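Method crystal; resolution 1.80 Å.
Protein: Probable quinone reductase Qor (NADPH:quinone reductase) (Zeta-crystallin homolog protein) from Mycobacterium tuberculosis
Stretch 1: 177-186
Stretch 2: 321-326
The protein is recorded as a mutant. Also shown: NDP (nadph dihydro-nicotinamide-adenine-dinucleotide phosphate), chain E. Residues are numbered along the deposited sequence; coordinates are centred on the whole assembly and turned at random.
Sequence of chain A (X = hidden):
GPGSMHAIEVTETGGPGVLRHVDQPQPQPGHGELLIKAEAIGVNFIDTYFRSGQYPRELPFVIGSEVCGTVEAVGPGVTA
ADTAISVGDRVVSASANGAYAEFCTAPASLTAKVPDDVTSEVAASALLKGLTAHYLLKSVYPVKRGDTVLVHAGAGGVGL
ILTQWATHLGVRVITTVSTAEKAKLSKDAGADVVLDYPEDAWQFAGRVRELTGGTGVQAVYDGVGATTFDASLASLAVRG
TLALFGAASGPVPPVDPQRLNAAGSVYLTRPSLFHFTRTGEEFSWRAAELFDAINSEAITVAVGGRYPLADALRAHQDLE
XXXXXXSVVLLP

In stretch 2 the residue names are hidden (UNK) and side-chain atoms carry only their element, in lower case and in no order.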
# COMPACT_ATOMS: atom_id res chain seq x y z
N VAL A 177 -22.30 7.35 7.80
CA VAL A 177 -22.55 8.52 8.65
C VAL A 177 -23.27 8.08 9.91
O VAL A 177 -23.75 6.95 9.98
CB VAL A 177 -23.41 9.59 7.94
CG1 VAL A 177 -22.75 10.08 6.65
CG2 VAL A 177 -24.80 9.03 7.67
N SER A 178 -23.36 8.96 10.90
CA SER A 178 -23.94 8.59 12.19
C SER A 178 -25.40 9.00 12.40
O SER A 178 -26.04 8.53 13.33
CB SER A 178 -23.10 9.14 13.34
OG SER A 178 -23.20 10.56 13.42
N THR A 179 -25.93 9.88 11.55
CA THR A 179 -27.29 10.40 11.72
C THR A 179 -28.02 10.54 10.39
O THR A 179 -27.39 10.61 9.33
CB THR A 179 -27.30 11.80 12.37
OG1 THR A 179 -26.78 12.76 11.44
CG2 THR A 179 -26.49 11.84 13.65
N ALA A 180 -29.34 10.58 10.45
CA ALA A 180 -30.15 10.78 9.26
C ALA A 180 -29.94 12.16 8.64
O ALA A 180 -30.06 12.31 7.42
CB ALA A 180 -31.63 10.54 9.55
N GLU A 181 -29.64 13.16 9.47
CA GLU A 181 -29.32 14.51 8.97
C GLU A 181 -28.08 14.45 8.09
O GLU A 181 -28.03 15.03 7.00
CB GLU A 181 -29.09 15.52 10.11
CG GLU A 181 -28.68 16.93 9.60
CD GLU A 181 -27.98 17.81 10.65
OE1 GLU A 181 -27.58 17.30 11.72
OE2 GLU A 181 -27.82 19.03 10.39
N LYS A 182 -27.06 13.75 8.59
CA LYS A 182 -25.81 13.58 7.85
C LYS A 182 -26.01 12.74 6.59
O LYS A 182 -25.39 12.99 5.55
CB LYS A 182 -24.73 12.99 8.76
CG LYS A 182 -24.29 13.96 9.86
CD LYS A 182 -23.05 13.46 10.59
CE LYS A 182 -22.74 14.33 11.79
NZ LYS A 182 -21.37 14.05 12.33
N ALA A 183 -26.88 11.75 6.68
CA ALA A 183 -27.19 10.93 5.52
C ALA A 183 -27.71 11.76 4.35
O ALA A 183 -27.36 11.52 3.20
CB ALA A 183 -28.16 9.83 5.88
N LYS A 184 -28.56 12.75 4.64
CA LYS A 184 -29.09 13.56 3.55
C LYS A 184 -28.00 14.44 2.92
O LYS A 184 -27.93 14.57 1.70
CB LYS A 184 -30.26 14.44 4.01
CG LYS A 184 -31.08 15.00 2.85
CD LYS A 184 -31.89 16.22 3.26
CE LYS A 184 -31.06 17.50 3.15
NZ LYS A 184 -31.03 18.05 1.75
N LEU A 185 -27.17 15.05 3.76
CA LEU A 185 -26.06 15.87 3.29
C LEU A 185 -25.13 15.06 2.41
O LEU A 185 -24.63 15.55 1.39
CB LEU A 185 -25.26 16.41 4.47
CG LEU A 185 -25.94 17.48 5.31
CD1 LEU A 185 -25.15 17.77 6.57
CD2 LEU A 185 -26.08 18.72 4.46
N SER A 186 -24.92 13.80 2.80
CA SER A 186 -24.05 12.90 2.05
C SER A 186 -24.66 12.57 0.70
O SER A 186 -23.97 12.60 -0.32
CB SER A 186 -23.74 11.63 2.87
OG SER A 186 -22.88 10.74 2.16
N UNK A 321 -17.18 15.10 19.47
CA UNK A 321 -18.45 14.48 19.85
C UNK A 321 -19.28 14.07 18.63
O UNK A 321 -20.41 13.63 18.79
c UNK A 321 -19.26 15.41 20.76
N UNK A 322 -18.71 14.22 17.44
CA UNK A 322 -19.37 13.84 16.18
C UNK A 322 -20.57 14.75 15.87
O UNK A 322 -21.49 14.36 15.14
c UNK A 322 -19.72 8.00 15.47
n UNK A 322 -19.75 7.23 16.56
n UNK A 322 -19.94 7.46 14.27
c UNK A 322 -18.71 11.41 16.72
c UNK A 322 -19.23 9.97 16.87
c UNK A 322 -19.79 12.36 16.20
n UNK A 322 -19.48 9.30 15.60
N UNK A 323 -20.55 15.97 16.39
CA UNK A 323 -21.70 16.85 16.26
C UNK A 323 -21.59 17.84 15.10
O UNK A 323 -22.57 18.53 14.77
c UNK A 323 -23.19 17.15 21.11
c UNK A 323 -22.39 17.72 19.95
c UNK A 323 -21.91 17.63 17.55
n UNK A 323 -23.22 18.16 22.23
c UNK A 323 -22.38 16.81 18.73
N UNK A 324 -20.41 17.94 14.50
CA UNK A 324 -20.23 18.90 13.41
C UNK A 324 -20.63 18.27 12.08
O UNK A 324 -20.66 17.04 11.95
c UNK A 324 -18.79 19.44 13.32
o UNK A 324 -17.88 18.38 12.97
c UNK A 324 -18.37 20.05 14.65
N UNK A 325 -20.96 19.11 11.11
CA UNK A 325 -21.16 18.66 9.74
C UNK A 325 -20.30 19.53 8.85
O UNK A 325 -20.20 20.75 9.06
c UNK A 325 -22.64 18.75 9.30
c UNK A 325 -23.16 20.16 9.47
c UNK A 325 -23.51 17.77 10.09
N UNK A 326 -19.64 18.91 7.87
CA UNK A 326 -18.76 19.63 6.97
C UNK A 326 -17.61 20.34 7.66
O UNK A 326 -17.21 19.98 8.78
PA NDP E . -14.46 15.45 10.12
O1A NDP E . -15.15 16.74 9.79
O2A NDP E . -14.58 14.29 9.17
O5B NDP E . -14.93 14.97 11.58
C5B NDP E . -14.67 13.64 12.02
C4B NDP E . -15.88 12.79 11.68
O4B NDP E . -15.59 11.40 11.82
C3B NDP E . -17.03 13.06 12.63
O3B NDP E . -17.85 14.14 12.17
C2B NDP E . -17.78 11.75 12.66
O2B NDP E . -18.87 11.76 11.74
C1B NDP E . -16.76 10.70 12.24
N9A NDP E . -16.49 9.85 13.42
C8A NDP E . -16.70 8.53 13.51
N7A NDP E . -16.37 8.06 14.74
C5A NDP E . -15.94 9.11 15.46
C6A NDP E . -15.43 9.31 16.84
N6A NDP E . -15.33 8.28 17.70
N1A NDP E . -15.09 10.56 17.21
C2A NDP E . -15.20 11.60 16.35
N3A NDP E . -15.64 11.49 15.09
C4A NDP E . -16.02 10.29 14.60
O3 NDP E . -12.91 15.76 10.37
PN NDP E . -11.96 16.33 9.21
O1N NDP E . -12.76 16.47 7.95
O2N NDP E . -11.20 17.50 9.78
O5D NDP E . -10.91 15.12 9.00
C5D NDP E . -11.37 13.83 8.61
C4D NDP E . -10.34 12.78 9.01
O4D NDP E . -9.23 12.84 8.11
C3D NDP E . -9.78 13.05 10.39
O3D NDP E . -9.59 11.80 11.04
C2D NDP E . -8.44 13.71 10.15
O2D NDP E . -7.53 13.37 11.20
C1D NDP E . -8.02 13.10 8.82
N1N NDP E . -7.18 13.97 8.00
C2N NDP E . -6.05 13.47 7.49
C3N NDP E . -5.20 14.22 6.69
C7N NDP E . -3.95 13.59 6.16
O7N NDP E . -3.24 14.23 5.40
N7N NDP E . -3.65 12.35 6.53
C4N NDP E . -5.53 15.65 6.34
C5N NDP E . -6.79 16.08 6.94
C6N NDP E . -7.56 15.23 7.73
P2B NDP E . -20.02 10.64 11.81
O1X NDP E . -19.48 9.62 12.77
O2X NDP E . -21.23 11.38 12.32
O3X NDP E . -20.15 10.16 10.40
O HOH W 1 -23.39 12.37 15.52

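Position 321 carries a single side-chain carbon, bonded to CA and to nothing further. That is the count for alanine, and Ala321 is exposed and has no contact with stretch 1.

Position 322 has seven side-chain atoms, four carbons and three nitrogens: three carbons in a row, a nitrogen, then a carbon carrying two more nitrogens. One of these two terminal nitrogens lies 3.7 Å from Ser178 CB. A chain that closes in a planar CN3 group is an arginine. Its CA-to-CB bond points toward stretch 1, and the chain, with chi1 at -46° (m), chi2 at 173° (t) and chi3 at 71° (p), makes Arg322 NH2 the atom that meets Ser178 CB. Arg322 NE and Arg322 NH2 both donate to NDP O1X, at 2.8 and 2.7 Å, so a single phosphate oxygen is gripped by two nitrogens of the guanidinium, while NDP N7A of the adenine lies over one of its faces. The backbone has a positive phi of 68°; the residue is the first to leave helical geometry, in a Schellman motif.

Position 323 shows four carbons in an unbranched row ending in one nitrogen, which identifies lysine. Its CA-to-CB bond points away from stretch 1, and the side chain is extended beyond an m chi1; the nearest approach of the Lys323 side chain to stretch 1 is 6.4 Å, from Lys323 CB to Lys182 NZ.

At position 324 one carbon bears an oxygen and a second carbon. Beta-branching with one hydroxyl and one methyl defines threonine. The CA-to-CB bond of Thr324 also points away, and its contribution comes from the backbone: Thr324 O accepts a hydrogen bond from Lys182 NZ at 3.1 Å.

Position 325 has three carbons, one carrying the other two, with no polar atom, and one terminal carbon lies 3.9 Å from Lys182 CG: a valine. Val325 points its CA-to-CB bond toward the helix of stretch 1. Val325 CG1 is the carbon that meets Lys182 CG, and Val325 CB lies 3.8 Å from Leu185 CD1, so the residue packs against both an aliphatic stem and an apolar side chain.

Position 326 has no side-chain atoms and is therefore glycine. The phi of Gly326 is 60°, with psi at -158°, and a positive phi by itself favours this residue.

The contact buries 276 Å², both sides summed, and centres on Lys182. Thr179 caps the helix, its OG1 accepting from Lys182 N at 3.0 Å. The Lys182 side chain is extended beyond an m chi1, which carries its ammonium to the backbone of stretch 2, where Lys182 NZ donates to Arg322 O at 2.8 Å as well as to Thr324 O. The same Lys182 NZ reaches NDP O2X at 2.7 Å, and Ser178 OG donates to NDP O2X in a very short bond of 2.4 Å. A water donates to Ser178 OG and to Arg322 O, each at 2.8 Å, adding a solvent bridge. Both stretches thus bind the phosphate of NADPH, the cofactor this reductase is named for, while Val325 supplies apolar packing against the helix.

Stretch 2, residues 321-326: ARKTVG
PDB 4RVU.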